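Local coordinates for protein DNA polymerase (Bacillus phage phi29, PDB 2PYJ) that replicates viral DNA by protein-primed, magnesium-dependent, strand-displacing synthesis with high processivity and, in its natural form, proofreads with a 3'-5' exonuclease, at residues G[208-213]-G[263-268]; G[289-294]-G[317-322]; G[485-490]-G[502-507]. The protein carries 2 engineered substitutions. All blocks are in the same frame, centred on the assembly; numbering follows the deposited sequence.

Contact 1 of 3, residues G[208-213]-G[263-268]; sequences KKVFPT and LPYGEP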
ATOM      1  N   LYS G 208      15.925  10.094  17.635  1.00 13.89           N
ATOM      2  CA  LYS G 208      15.195  10.842  18.678  1.00 15.50           C
ATOM      3  C   LYS G 208      15.471  12.348  18.643  1.00 14.75           C
ATOM      4  O   LYS G 208      14.564  13.151  18.849  1.00 14.32           O
ATOM      5  CB  LYS G 208      15.527  10.285  20.070  1.00 16.99           C
ATOM      6  CG  LYS G 208      14.901   8.913  20.346  1.00 19.12           C
ATOM      7  CD  LYS G 208      15.269   8.376  21.724  1.00 21.12           C
ATOM      8  CE  LYS G 208      16.700   7.838  21.766  1.00 23.11           C
ATOM      9  NZ  LYS G 208      16.921   6.866  22.873  1.00 24.63           N
ATOM     10  N   LYS G 209      16.728  12.713  18.385  1.00 13.01           N
ATOM     11  CA  LYS G 209      17.143  14.113  18.303  1.00 12.80           C
ATOM     12  C   LYS G 209      16.633  14.824  17.036  1.00 13.09           C
ATOM     13  O   LYS G 209      16.083  15.917  17.117  1.00 13.18           O
ATOM     14  CB  LYS G 209      18.663  14.205  18.355  1.00 13.46           C
ATOM     15  CG  LYS G 209      19.173  15.615  18.563  1.00 14.84           C
ATOM     16  CD  LYS G 209      20.605  15.735  18.170  1.00 14.88           C
ATOM     17  CE  LYS G 209      21.075  17.156  18.322  1.00 15.78           C
ATOM     18  NZ  LYS G 209      22.348  17.333  17.657  1.00 16.41           N
ATOM     19  N   VAL G 210      16.825  14.183  15.882  1.00 12.92           N
ATOM     20  CA  VAL G 210      16.517  14.762  14.564  1.00 11.83           C
ATOM     21  C   VAL G 210      15.022  14.683  14.227  1.00 13.18           C
ATOM     22  O   VAL G 210      14.476  15.551  13.528  1.00 13.51           O
ATOM     23  CB  VAL G 210      17.347  14.047  13.460  1.00 12.24           C
ATOM     24  CG1 VAL G 210      17.019  14.584  12.095  1.00 12.44           C
ATOM     25  CG2 VAL G 210      18.864  14.199  13.739  1.00 12.09           C
ATOM     26  N   PHE G 211      14.359  13.633  14.716  1.00 12.77           N
ATOM     27  CA  PHE G 211      12.929  13.456  14.479  1.00 12.63           C
ATOM     28  C   PHE G 211      12.177  13.354  15.805  1.00 12.68           C
ATOM     29  O   PHE G 211      11.681  12.279  16.164  1.00 14.54           O
ATOM     30  CB  PHE G 211      12.676  12.224  13.606  1.00 13.13           C
ATOM     31  CG  PHE G 211      13.407  12.251  12.291  1.00 13.53           C
ATOM     32  CD1 PHE G 211      14.340  11.260  11.975  1.00 13.35           C
ATOM     33  CD2 PHE G 211      13.166  13.267  11.364  1.00 14.31           C
ATOM     34  CE1 PHE G 211      15.016  11.282  10.744  1.00 13.56           C
ATOM     35  CE2 PHE G 211      13.841  13.295  10.132  1.00 13.25           C
ATOM     36  CZ  PHE G 211      14.767  12.302   9.826  1.00 12.56           C
ATOM     37  N   PRO G 212      12.071  14.479  16.533  1.00 11.39           N
ATOM     38  CA  PRO G 212      11.441  14.426  17.844  1.00 12.50           C
ATOM     39  C   PRO G 212       9.951  14.130  17.757  1.00 12.19           C
ATOM     40  O   PRO G 212       9.301  14.435  16.750  1.00  9.97           O
ATOM     41  CB  PRO G 212      11.691  15.826  18.422  1.00 14.23           C
ATOM     42  CG  PRO G 212      11.847  16.706  17.225  1.00 14.52           C
ATOM     43  CD  PRO G 212      12.512  15.843  16.186  1.00 13.33           C
ATOM     44  N   THR G 213       9.425  13.524  18.810  1.00 12.24           N
ATOM     45  CA  THR G 213       8.003  13.221  18.887  1.00 12.42           C
ATOM     46  C   THR G 213       7.245  14.518  19.163  1.00 12.14           C
ATOM     47  O   THR G 213       7.415  15.129  20.216  1.00 12.04           O
ATOM     48  CB  THR G 213       7.731  12.191  19.996  1.00 13.69           C
ATOM     49  OG1 THR G 213       8.590  11.059  19.797  1.00 13.54           O
ATOM     50  CG2 THR G 213       6.264  11.739  19.983  1.00 14.17           C
ATOM     51  N   LEU G 263      14.482  18.968   3.270  1.00 11.42           N
ATOM     52  CA  LEU G 263      13.429  18.342   4.082  1.00 11.66           C
ATOM     53  C   LEU G 263      13.550  18.709   5.565  1.00 12.47           C
ATOM     54  O   LEU G 263      14.657  18.942   6.066  1.00 10.91           O
ATOM     55  CB  LEU G 263      13.438  16.823   3.898  1.00 11.76           C
ATOM     56  CG  LEU G 263      13.083  16.294   2.507  1.00 11.64           C
ATOM     57  CD1 LEU G 263      13.377  14.817   2.436  1.00 12.03           C
ATOM     58  CD2 LEU G 263      11.620  16.569   2.144  1.00 10.70           C
ATOM     59  N   PRO G 264      12.404  18.749   6.276  1.00 12.42           N
ATOM     60  CA  PRO G 264      12.394  19.210   7.656  1.00 12.34           C
ATOM     61  C   PRO G 264      12.926  18.205   8.676  1.00 13.87           C
ATOM     62  O   PRO G 264      12.885  16.979   8.454  1.00 12.25           O
ATOM     63  CB  PRO G 264      10.911  19.472   7.913  1.00 12.69           C
ATOM     64  CG  PRO G 264      10.226  18.462   7.064  1.00 12.65           C
ATOM     65  CD  PRO G 264      11.043  18.399   5.815  1.00 11.64           C
ATOM     66  N   TYR G 265      13.413  18.740   9.788  1.00 14.00           N
ATOM     67  CA  TYR G 265      13.765  17.938  10.951  1.00 15.08           C
ATOM     68  C   TYR G 265      13.575  18.784  12.220  1.00 15.62           C
ATOM     69  O   TYR G 265      13.339  19.999  12.141  1.00 14.99           O
ATOM     70  CB  TYR G 265      15.202  17.410  10.833  1.00 14.38           C
ATOM     71  CG  TYR G 265      16.281  18.470  10.983  1.00 15.27           C
ATOM     72  CD1 TYR G 265      16.819  18.769  12.236  1.00 15.19           C
ATOM     73  CD2 TYR G 265      16.763  19.168   9.877  1.00 13.21           C
ATOM     74  CE1 TYR G 265      17.801  19.735  12.386  1.00 15.07           C
ATOM     75  CE2 TYR G 265      17.753  20.143  10.020  1.00 14.16           C
ATOM     76  CZ  TYR G 265      18.267  20.416  11.280  1.00 13.83           C
ATOM     77  OH  TYR G 265      19.233  21.375  11.442  1.00 13.58           O
ATOM     78  N   GLY G 266      13.652  18.135  13.380  1.00 16.66           N
ATOM     79  CA  GLY G 266      13.586  18.841  14.669  1.00 16.82           C
ATOM     80  C   GLY G 266      12.212  19.412  15.016  1.00 16.93           C
ATOM     81  O   GLY G 266      11.208  19.134  14.352  1.00 15.67           O
ATOM     82  N   GLU G 267      12.188  20.217  16.070  1.00 17.77           N
ATOM     83  CA  GLU G 267      10.962  20.811  16.600  1.00 18.62           C
ATOM     84  C   GLU G 267      10.586  22.087  15.808  1.00 17.57           C
ATOM     85  O   GLU G 267      11.441  22.953  15.585  1.00 16.47           O
ATOM     86  CB  GLU G 267      11.161  21.146  18.085  1.00 20.53           C
ATOM     87  CG  GLU G 267       9.881  21.444  18.861  1.00 24.11           C
ATOM     88  CD  GLU G 267       9.062  20.196  19.174  1.00 27.07           C
ATOM     89  OE1 GLU G 267       9.658  19.164  19.578  1.00 28.67           O
ATOM     90  OE2 GLU G 267       7.817  20.256  19.032  1.00 28.76           O
ATOM     91  N   PRO G 268       9.308  22.206  15.382  1.00 16.62           N
ATOM     92  CA  PRO G 268       8.895  23.406  14.645  1.00 16.09           C
ATOM     93  C   PRO G 268       8.722  24.611  15.548  1.00 16.62           C
ATOM     94  O   PRO G 268       8.535  24.453  16.755  1.00 18.54           O
ATOM     95  CB  PRO G 268       7.539  23.010  14.055  1.00 17.00           C
ATOM     96  CG  PRO G 268       7.000  21.997  14.975  1.00 16.07           C
ATOM     97  CD  PRO G 268       8.191  21.257  15.552  1.00 16.30           C
TER

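Contact 2 of 3, residues G[289-294]-G[317-322]; sequences RCEFEL and KSSGGE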
ATOM      1  N   ARG G 289      -6.554  31.528   4.308  1.00 15.89           N
ATOM      2  CA  ARG G 289      -7.855  31.555   3.660  1.00 15.51           C
ATOM      3  C   ARG G 289      -7.722  32.475   2.448  1.00 14.79           C
ATOM      4  O   ARG G 289      -7.154  33.562   2.559  1.00 14.06           O
ATOM      5  CB  ARG G 289      -8.939  32.056   4.611  1.00 16.53           C
ATOM      6  CG  ARG G 289      -9.458  30.984   5.582  1.00 19.44           C
ATOM      7  CD  ARG G 289     -10.599  31.513   6.458  1.00 22.71           C
ATOM      8  NE  ARG G 289     -10.108  32.362   7.548  1.00 25.80           N
ATOM      9  CZ  ARG G 289      -9.751  31.925   8.761  1.00 27.81           C
ATOM     10  NH1 ARG G 289      -9.828  30.633   9.077  1.00 27.39           N
ATOM     11  NH2 ARG G 289      -9.313  32.793   9.671  1.00 28.47           N
ATOM     12  N   CYS G 290      -8.210  32.023   1.291  1.00 13.19           N
ATOM     13  CA  CYS G 290      -8.122  32.808   0.060  1.00 13.26           C
ATOM     14  C   CYS G 290      -9.201  32.443  -0.951  1.00 12.85           C
ATOM     15  O   CYS G 290      -9.988  31.505  -0.751  1.00 13.89           O
ATOM     16  CB  CYS G 290      -6.735  32.626  -0.594  1.00 14.11           C
ATOM     17  SG  CYS G 290      -6.466  30.970  -1.335  1.00 16.52           S
ATOM     18  N   GLU G 291      -9.245  33.220  -2.026  1.00 11.87           N
ATOM     19  CA  GLU G 291      -9.962  32.853  -3.247  1.00 10.90           C
ATOM     20  C   GLU G 291      -8.924  32.755  -4.349  1.00  9.94           C
ATOM     21  O   GLU G 291      -7.841  33.312  -4.211  1.00  9.52           O
ATOM     22  CB  GLU G 291     -11.030  33.882  -3.568  1.00 11.98           C
ATOM     23  CG  GLU G 291     -11.971  34.111  -2.397  1.00 14.49           C
ATOM     24  CD  GLU G 291     -13.106  35.022  -2.724  1.00 16.06           C
ATOM     25  OE1 GLU G 291     -13.143  36.128  -2.162  1.00 18.51           O
ATOM     26  OE2 GLU G 291     -13.963  34.640  -3.535  1.00 15.98           O
ATOM     27  N   PHE G 292      -9.226  32.030  -5.421  1.00  7.85           N
ATOM     28  CA  PHE G 292      -8.244  31.831  -6.495  1.00  8.68           C
ATOM     29  C   PHE G 292      -8.875  31.624  -7.860  1.00 10.93           C
ATOM     30  O   PHE G 292     -10.019  31.224  -7.964  1.00  8.40           O
ATOM     31  CB  PHE G 292      -7.288  30.660  -6.171  1.00  9.64           C
ATOM     32  CG  PHE G 292      -7.999  29.353  -5.880  1.00  9.96           C
ATOM     33  CD1 PHE G 292      -8.411  28.518  -6.924  1.00 10.05           C
ATOM     34  CD2 PHE G 292      -8.250  28.957  -4.559  1.00  9.41           C
ATOM     35  CE1 PHE G 292      -9.068  27.316  -6.656  1.00 10.83           C
ATOM     36  CE2 PHE G 292      -8.901  27.770  -4.291  1.00  9.71           C
ATOM     37  CZ  PHE G 292      -9.314  26.949  -5.340  1.00 10.03           C
ATOM     38  N   GLU G 293      -8.095  31.925  -8.902  1.00 12.94           N
ATOM     39  CA  GLU G 293      -8.458  31.661 -10.290  1.00 13.51           C
ATOM     40  C   GLU G 293      -7.237  31.117 -11.008  1.00 11.25           C
ATOM     41  O   GLU G 293      -6.156  31.694 -10.905  1.00 12.08           O
ATOM     42  CB  GLU G 293      -8.922  32.946 -10.995  1.00 16.21           C
ATOM     43  CG  GLU G 293     -10.276  33.468 -10.539  1.00 19.21           C
ATOM     44  CD  GLU G 293     -11.434  32.547 -10.893  1.00 19.32           C
ATOM     45  OE1 GLU G 293     -11.335  31.789 -11.886  1.00 20.16           O
ATOM     46  OE2 GLU G 293     -12.454  32.596 -10.181  1.00 20.47           O
ATOM     47  N   LEU G 294      -7.413  30.013 -11.737  1.00  9.37           N
ATOM     48  CA  LEU G 294      -6.336  29.408 -12.538  1.00  8.85           C
ATOM     49  C   LEU G 294      -5.829  30.364 -13.612  1.00  8.90           C
ATOM     50  O   LEU G 294      -6.632  30.985 -14.312  1.00  9.55           O
ATOM     51  CB  LEU G 294      -6.842  28.134 -13.224  1.00 10.75           C
ATOM     52  CG  LEU G 294      -5.821  27.248 -13.938  1.00 11.14           C
ATOM     53  CD1 LEU G 294      -4.796  26.673 -12.961  1.00 10.59           C
ATOM     54  CD2 LEU G 294      -6.540  26.124 -14.674  1.00 11.58           C
ATOM     55  N   LYS G 317     -10.348  25.019 -11.034  1.00 13.36           N
ATOM     56  CA  LYS G 317     -10.031  26.207 -11.842  1.00 14.53           C
ATOM     57  C   LYS G 317     -10.244  27.494 -11.043  1.00 13.70           C
ATOM     58  O   LYS G 317      -9.631  28.532 -11.318  1.00 13.92           O
ATOM     59  CB  LYS G 317     -10.928  26.243 -13.084  1.00 18.39           C
ATOM     60  CG  LYS G 317     -10.615  25.182 -14.105  1.00 22.67           C
ATOM     61  CD  LYS G 317     -11.435  25.375 -15.377  1.00 26.81           C
ATOM     62  CE  LYS G 317     -11.163  24.260 -16.391  1.00 28.93           C
ATOM     63  NZ  LYS G 317     -11.469  22.906 -15.825  1.00 29.88           N
ATOM     64  N   SER G 318     -11.139  27.419 -10.069  1.00 12.02           N
ATOM     65  CA  SER G 318     -11.603  28.580  -9.334  1.00 11.57           C
ATOM     66  C   SER G 318     -12.096  28.133  -7.976  1.00 13.26           C
ATOM     67  O   SER G 318     -12.571  26.999  -7.823  1.00 11.29           O
ATOM     68  CB  SER G 318     -12.756  29.243 -10.100  1.00 13.37           C
ATOM     69  OG  SER G 318     -13.389  30.270  -9.334  1.00 14.40           O
ATOM     70  N   SER G 319     -12.007  29.025  -6.995  1.00 11.79           N
ATOM     71  CA  SER G 319     -12.642  28.799  -5.691  1.00 10.93           C
ATOM     72  C   SER G 319     -14.192  28.948  -5.778  1.00 11.26           C
ATOM     73  O   SER G 319     -14.907  28.607  -4.843  1.00 11.06           O
ATOM     74  CB  SER G 319     -12.043  29.738  -4.635  1.00 10.04           C
ATOM     75  OG  SER G 319     -11.878  31.048  -5.145  1.00  9.27           O
ATOM     76  N   GLY G 320     -14.675  29.461  -6.917  1.00 11.50           N
ATOM     77  CA  GLY G 320     -16.104  29.602  -7.226  1.00 10.87           C
ATOM     78  C   GLY G 320     -16.977  30.358  -6.227  1.00 11.84           C
ATOM     79  O   GLY G 320     -18.119  29.964  -5.981  1.00 11.83           O
ATOM     80  N   GLY G 321     -16.451  31.439  -5.654  1.00  6.44           N
ATOM     81  CA  GLY G 321     -17.214  32.257  -4.717  1.00  7.27           C
ATOM     82  C   GLY G 321     -17.240  31.780  -3.262  1.00  7.32           C
ATOM     83  O   GLY G 321     -17.859  32.426  -2.406  1.00 10.59           O
ATOM     84  N   GLU G 322     -16.578  30.668  -2.969  1.00  7.90           N
ATOM     85  CA  GLU G 322     -16.363  30.254  -1.584  1.00  9.25           C
ATOM     86  C   GLU G 322     -14.905  30.519  -1.180  1.00 12.90           C
ATOM     87  O   GLU G 322     -14.032  30.667  -2.046  1.00 12.19           O
ATOM     88  CB  GLU G 322     -16.716  28.775  -1.396  1.00  8.83           C
ATOM     89  CG  GLU G 322     -18.144  28.406  -1.817  1.00  5.83           C
ATOM     90  CD  GLU G 322     -19.208  29.086  -0.995  1.00  6.92           C
ATOM     91  OE1 GLU G 322     -18.990  29.320   0.220  1.00  7.84           O
ATOM     92  OE2 GLU G 322     -20.283  29.391  -1.552  1.00  7.85           O
TER
HETATM   93  O   HOH W   1     -14.053  32.355  -4.762  1.00 18.80           O

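Contact 3 of 3, residues G[485-490]-G[502-507]; sequences HESTFK and QDIYMK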
ATOM      1  N   HIS G 485      11.296   5.394 -19.507  1.00 11.77           N
ATOM      2  CA  HIS G 485      10.378   5.319 -20.628  1.00 13.60           C
ATOM      3  C   HIS G 485       9.599   4.046 -20.410  1.00 14.69           C
ATOM      4  O   HIS G 485      10.090   2.955 -20.684  1.00 16.02           O
ATOM      5  CB  HIS G 485      11.117   5.308 -21.978  1.00 13.54           C
ATOM      6  CG  HIS G 485      10.201   5.273 -23.166  1.00 14.80           C
ATOM      7  ND1 HIS G 485      10.646   5.002 -24.440  1.00 16.23           N
ATOM      8  CD2 HIS G 485       8.862   5.456 -23.269  1.00 15.20           C
ATOM      9  CE1 HIS G 485       9.628   5.036 -25.280  1.00 16.46           C
ATOM     10  NE2 HIS G 485       8.533   5.306 -24.594  1.00 16.56           N
ATOM     11  N   GLU G 486       8.398   4.188 -19.864  1.00 16.76           N
ATOM     12  CA  GLU G 486       7.610   3.037 -19.450  1.00 18.53           C
ATOM     13  C   GLU G 486       7.017   2.312 -20.647  1.00 17.94           C
ATOM     14  O   GLU G 486       7.064   1.074 -20.717  1.00 17.55           O
ATOM     15  CB  GLU G 486       6.507   3.458 -18.484  1.00 21.95           C
ATOM     16  CG  GLU G 486       5.579   2.325 -18.080  1.00 25.59           C
ATOM     17  CD  GLU G 486       4.388   2.809 -17.303  1.00 28.04           C
ATOM     18  OE1 GLU G 486       4.579   3.270 -16.160  1.00 29.65           O
ATOM     19  OE2 GLU G 486       3.251   2.724 -17.835  1.00 30.66           O
ATOM     20  N   SER G 487       6.456   3.076 -21.583  1.00 15.28           N
ATOM     21  CA  SER G 487       5.848   2.487 -22.774  1.00 15.08           C
ATOM     22  C   SER G 487       5.598   3.495 -23.867  1.00 14.10           C
ATOM     23  O   SER G 487       5.605   4.719 -23.636  1.00 11.78           O
ATOM     24  CB  SER G 487       4.521   1.827 -22.421  1.00 15.65           C
ATOM     25  OG  SER G 487       3.567   2.803 -22.033  1.00 17.60           O
ATOM     26  N   THR G 488       5.388   2.960 -25.065  1.00 12.55           N
ATOM     27  CA  THR G 488       4.851   3.706 -26.182  1.00 11.43           C
ATOM     28  C   THR G 488       3.595   2.968 -26.645  1.00  9.75           C
ATOM     29  O   THR G 488       3.599   1.742 -26.777  1.00  7.84           O
ATOM     30  CB  THR G 488       5.870   3.815 -27.320  1.00 11.48           C
ATOM     31  OG1 THR G 488       7.062   4.436 -26.825  1.00 13.04           O
ATOM     32  CG2 THR G 488       5.319   4.643 -28.463  1.00 11.42           C
ATOM     33  N   PHE G 489       2.519   3.713 -26.875  1.00  8.90           N
ATOM     34  CA  PHE G 489       1.243   3.100 -27.280  1.00  8.26           C
ATOM     35  C   PHE G 489       0.759   3.563 -28.656  1.00  8.28           C
ATOM     36  O   PHE G 489       1.086   4.661 -29.109  1.00  8.39           O
ATOM     37  CB  PHE G 489       0.164   3.265 -26.186  1.00  7.78           C
ATOM     38  CG  PHE G 489      -0.115   4.691 -25.777  1.00  7.72           C
ATOM     39  CD1 PHE G 489      -0.866   5.541 -26.594  1.00  8.21           C
ATOM     40  CD2 PHE G 489       0.325   5.170 -24.549  1.00  6.64           C
ATOM     41  CE1 PHE G 489      -1.143   6.853 -26.204  1.00  6.88           C
ATOM     42  CE2 PHE G 489       0.043   6.481 -24.145  1.00  7.46           C
ATOM     43  CZ  PHE G 489      -0.695   7.322 -24.976  1.00  6.93           C
ATOM     44  N   LYS G 490       0.011   2.688 -29.324  1.00  7.38           N
ATOM     45  CA  LYS G 490      -0.528   2.951 -30.651  1.00  7.73           C
ATOM     46  C   LYS G 490      -1.824   3.747 -30.532  1.00  7.50           C
ATOM     47  O   LYS G 490      -2.111   4.614 -31.352  1.00  5.54           O
ATOM     48  CB  LYS G 490      -0.775   1.625 -31.381  1.00  9.00           C
ATOM     49  CG  LYS G 490      -1.226   1.749 -32.841  1.00 11.47           C
ATOM     50  CD  LYS G 490      -1.183   0.390 -33.534  1.00 12.97           C
ATOM     51  CE  LYS G 490      -1.620   0.476 -34.984  1.00 14.54           C
ATOM     52  NZ  LYS G 490      -1.481  -0.838 -35.685  1.00 15.67           N
ATOM     53  N   GLN G 502      -4.817   1.269 -22.943  1.00  8.67           N
ATOM     54  CA  GLN G 502      -3.771   1.520 -23.922  1.00 10.22           C
ATOM     55  C   GLN G 502      -3.480   0.258 -24.724  1.00 10.12           C
ATOM     56  O   GLN G 502      -3.505  -0.849 -24.184  1.00 11.24           O
ATOM     57  CB  GLN G 502      -2.481   1.975 -23.233  1.00  9.00           C
ATOM     58  CG  GLN G 502      -2.617   3.266 -22.420  1.00 10.51           C
ATOM     59  CD  GLN G 502      -1.403   3.569 -21.580  1.00  9.77           C
ATOM     60  OE1 GLN G 502      -0.640   2.672 -21.229  1.00 10.59           O
ATOM     61  NE2 GLN G 502      -1.219   4.840 -21.238  1.00  8.86           N
ATOM     62  N   ASP G 503      -3.219   0.443 -26.018  1.00 10.70           N
ATOM     63  CA  ASP G 503      -2.651  -0.603 -26.879  1.00 10.32           C
ATOM     64  C   ASP G 503      -1.162  -0.320 -27.004  1.00 11.08           C
ATOM     65  O   ASP G 503      -0.764   0.587 -27.733  1.00  8.88           O
ATOM     66  CB  ASP G 503      -3.294  -0.591 -28.272  1.00 10.21           C
ATOM     67  CG  ASP G 503      -4.524  -1.496 -28.378  1.00 11.71           C
ATOM     68  OD1 ASP G 503      -4.780  -2.319 -27.463  1.00 11.07           O
ATOM     69  OD2 ASP G 503      -5.232  -1.385 -29.401  1.00 10.74           O
ATOM     70  N   ILE G 504      -0.347  -1.108 -26.303  1.00 11.15           N
ATOM     71  CA  ILE G 504       1.092  -0.833 -26.176  1.00 11.81           C
ATOM     72  C   ILE G 504       1.930  -1.617 -27.200  1.00 11.19           C
ATOM     73  O   ILE G 504       1.707  -2.809 -27.407  1.00  8.28           O
ATOM     74  CB  ILE G 504       1.583  -1.144 -24.740  1.00 11.61           C
ATOM     75  CG1 ILE G 504       0.839  -0.258 -23.720  1.00 10.56           C
ATOM     76  CG2 ILE G 504       3.096  -0.963 -24.641  1.00 11.27           C
ATOM     77  CD1 ILE G 504       0.987  -0.702 -22.265  1.00 10.73           C
ATOM     78  N   TYR G 505       2.880  -0.927 -27.842  1.00 11.03           N
ATOM     79  CA  TYR G 505       3.821  -1.570 -28.767  1.00 10.18           C
ATOM     80  C   TYR G 505       4.751  -2.495 -27.999  1.00 11.31           C
ATOM     81  O   TYR G 505       5.368  -2.078 -27.016  1.00 10.93           O
ATOM     82  CB  TYR G 505       4.669  -0.534 -29.501  1.00  9.16           C
ATOM     83  CG  TYR G 505       3.923   0.355 -30.453  1.00  8.39           C
ATOM     84  CD1 TYR G 505       3.475  -0.126 -31.685  1.00  8.91           C
ATOM     85  CD2 TYR G 505       3.691   1.692 -30.146  1.00  7.90           C
ATOM     86  CE1 TYR G 505       2.797   0.702 -32.575  1.00  8.93           C
ATOM     87  CE2 TYR G 505       3.021   2.523 -31.025  1.00  7.69           C
ATOM     88  CZ  TYR G 505       2.576   2.027 -32.234  1.00  8.75           C
ATOM     89  OH  TYR G 505       1.910   2.857 -33.104  1.00 11.00           O
ATOM     90  N   MET G 506       4.854  -3.743 -28.453  1.00 14.00           N
ATOM     91  CA  MET G 506       5.718  -4.740 -27.806  1.00 17.66           C
ATOM     92  C   MET G 506       6.630  -5.428 -28.811  1.00 19.75           C
ATOM     93  O   MET G 506       6.325  -5.488 -29.998  1.00 19.73           O
ATOM     94  CB  MET G 506       4.875  -5.790 -27.077  1.00 18.31           C
ATOM     95  CG  MET G 506       3.938  -5.230 -26.026  1.00 19.87           C
ATOM     96  SD  MET G 506       4.751  -4.458 -24.617  1.00 21.80           S
ATOM     97  CE  MET G 506       5.293  -5.893 -23.689  1.00 23.20           C
ATOM     98  N   LYS G 507       7.753  -5.943 -28.320  1.00 23.94           N
ATOM     99  CA  LYS G 507       8.682  -6.728 -29.135  1.00 26.70           C
ATOM    100  C   LYS G 507       9.101  -7.989 -28.380  1.00 29.04           C
ATOM    101  O   LYS G 507       9.339  -7.945 -27.170  1.00 29.19           O
ATOM    102  CB  LYS G 507       9.917  -5.901 -29.501  1.00 27.68           C
ATOM    103  CG  LYS G 507      10.717  -6.478 -30.664  1.00 28.86           C
ATOM    104  CD  LYS G 507      12.084  -5.829 -30.801  1.00 29.17           C
ATOM    105  CE  LYS G 507      12.813  -6.362 -32.019  1.00 29.27           C
ATOM    106  NZ  LYS G 507      14.210  -5.855 -32.105  1.00 29.50           N
TER
HETATM  107  O   HOH W   2       1.734   2.394 -20.079  1.00 21.45           O
HETATM  108  O   HOH W   3       6.031   0.146 -25.623  1.00 14.59           O

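Contact 1 of 3, residues G[208-213]-G[263-268]
Val-210, the last residue of helix 204-210, presents its carbonyl to the corner at Gly-266: Gly-266 N donates to Val-210 O at 2.7 Å, and the two CA atoms are 5.0 Å apart. Phe-211 has already left helical geometry, and Gly-266 turns the other chain with a positive phi of 71°.

Beside this bond, Val-210 CG1 lies 3.6 Å from Tyr-265 CB. This methyl is anti to its backbone N (chi1 178°). It meets the root of the tyrosine, while the far end of the phenol leads away. The same methyl sits above one face of the Phe-211 ring, over its centre. The outer part of that ring reaches Pro-264: Phe-211 CE2 is 4.2 Å from Pro-264 O, which lies at the ring edge.

The contact joins the linker region 192-229, which takes part in DNA binding and in coordinating synthesis with degradation, to the polymerisation region. Strand 263-265 pairs there with strand 340-356. Tyr-265 touches Thr-356, a residue that binds single-stranded DNA.

Past the helix end, Pro-212 lays its ring against the glycine backbone. Pro-212 CG is 3.5 Å from Gly-266 C. Glu-267 bends at chi2 (75°), bringing OE1 to 4.0 Å from Pro-212 CG.

Contact 2 of 3, residues G[289-294]-G[317-322]
Ser-318 OG donates to Glu-293 OE2 at 2.6 Å, meeting it from above the carboxylate plane, 43° out of it. Glu-293 bends at chi2 to bring its acid back to the serine. Ser-318 OG also accepts from Gly-320 N, forming an ST turn, so one hydroxyl ties the acid to the bend.

Ser-319 OG sits between its backbone N and carbonyl carbon (chi1 43°), which turns it to the strand, where it accepts from Phe-292 N at 2.8 Å. It donates its own hydrogen bond to a water. That water also accepts from Gly-321 N and donates to Glu-291 OE2 at 2.6 Å and, over a longer distance, to Glu-322 O. It therefore has four partners and links both segments.

The backbones add two bonds: Ser-319 N to Phe-292 O, and Leu-294 N to Lys-317 O at 2.7 Å. Glu-293 and Ser-318 form a single bridge between them.

Packing centres on the Phe-292 ring. Ser-319 CB makes a CH-pi contact over its face, 3.9 Å from the centroid. Ser-319 N lies over the same ring, 3.4 Å above its plane and toward the rim. Leu-294 CB rests 3.4 Å from Lys-317 O.

A type I' turn from Ser-319 to Glu-322 then leads the chain toward strand 324-329. Strand 283-294 pairs with that strand and with strand 340-356. Tyr-340, at the start of the latter, meets the Phe-292 ring, and a salt bridge ties Lys-317 to Asp-235.

Contact 3 of 3, residues G[485-490]-G[502-507]
Phe-489 and Ile-504 bring their backbones within 4.1 Å, CA to CA, as an antiparallel non-hydrogen-bonded pair. Bonds flank it: Tyr-505 N donates to Thr-488 O, and Lys-490 N donates to Asp-503 O at 2.7 Å. The strand segments cross at 105°, so the pairing is local.

Packing is close here. Phe-489 CB is 3.2 Å from Asp-503 O. The Phe-489 ring meets the Gln-502 amide with the planes 31° apart, and CE2 is 3.6 Å from NE2. That NE2 bonds to Tyr-494 OH. Ile-504 CG2, anti to its backbone N (chi1 -61° for CG1), lies 3.5 Å from Thr-488 O and also touches Ser-487 CB. The Tyr-505 ring runs past Thr-488 CG2 and along the Phe-489 backbone. Tyr-505 OH lies 3.3 Å from Lys-490 CG, and the two side chains cross at about a right angle; the hydroxyl also makes a weak hydrogen bond to Glu-244.

Toward Glu-486 the strands diverge and water takes over. One water donates to Glu-486 OE2 and to Gln-502 OE1, and bonds to Ser-487 OG at 2.7 Å. A second joins Thr-488 N to Tyr-505 O. At the other end, the extended Lys-490 chain leads away to an exposed position, while Asp-503 forms a salt bridge with Arg-491.

Glu-486 and Ser-487 make a classic bulge opposite Val-247. Nearby is Tyr-500, which is probably involved in binding template-primer structures. The sharply crossing antiparallel strands belong to the palm sheet of a family B polymerase, the one that includes strand 241-250 with the catalytic Asp-249.

How the contacts relate
The contacts follow in series along the chain, 1, then 2, then 3, and none touches another. Contacts 1 and 2 have centres about 34 Å apart but share one antiparallel sheet. Strands 267-272 and 283-294 are successive in the chain, and both pair with strand 340-356. This sheet probably belongs to the TPR1 insertion of protein-primed polymerases. Contact 3 lies about 44 Å from contact 1 and about 39 Å from contact 2, centre to centre. It belongs to the separate sheet that includes strand 241-250 and strand 452-456, in which the YCDTD motif begins. Contacts 1 and 2 thus shape one sheet at its two ends, while contact 3 belongs to the sheet of the polymerisation site.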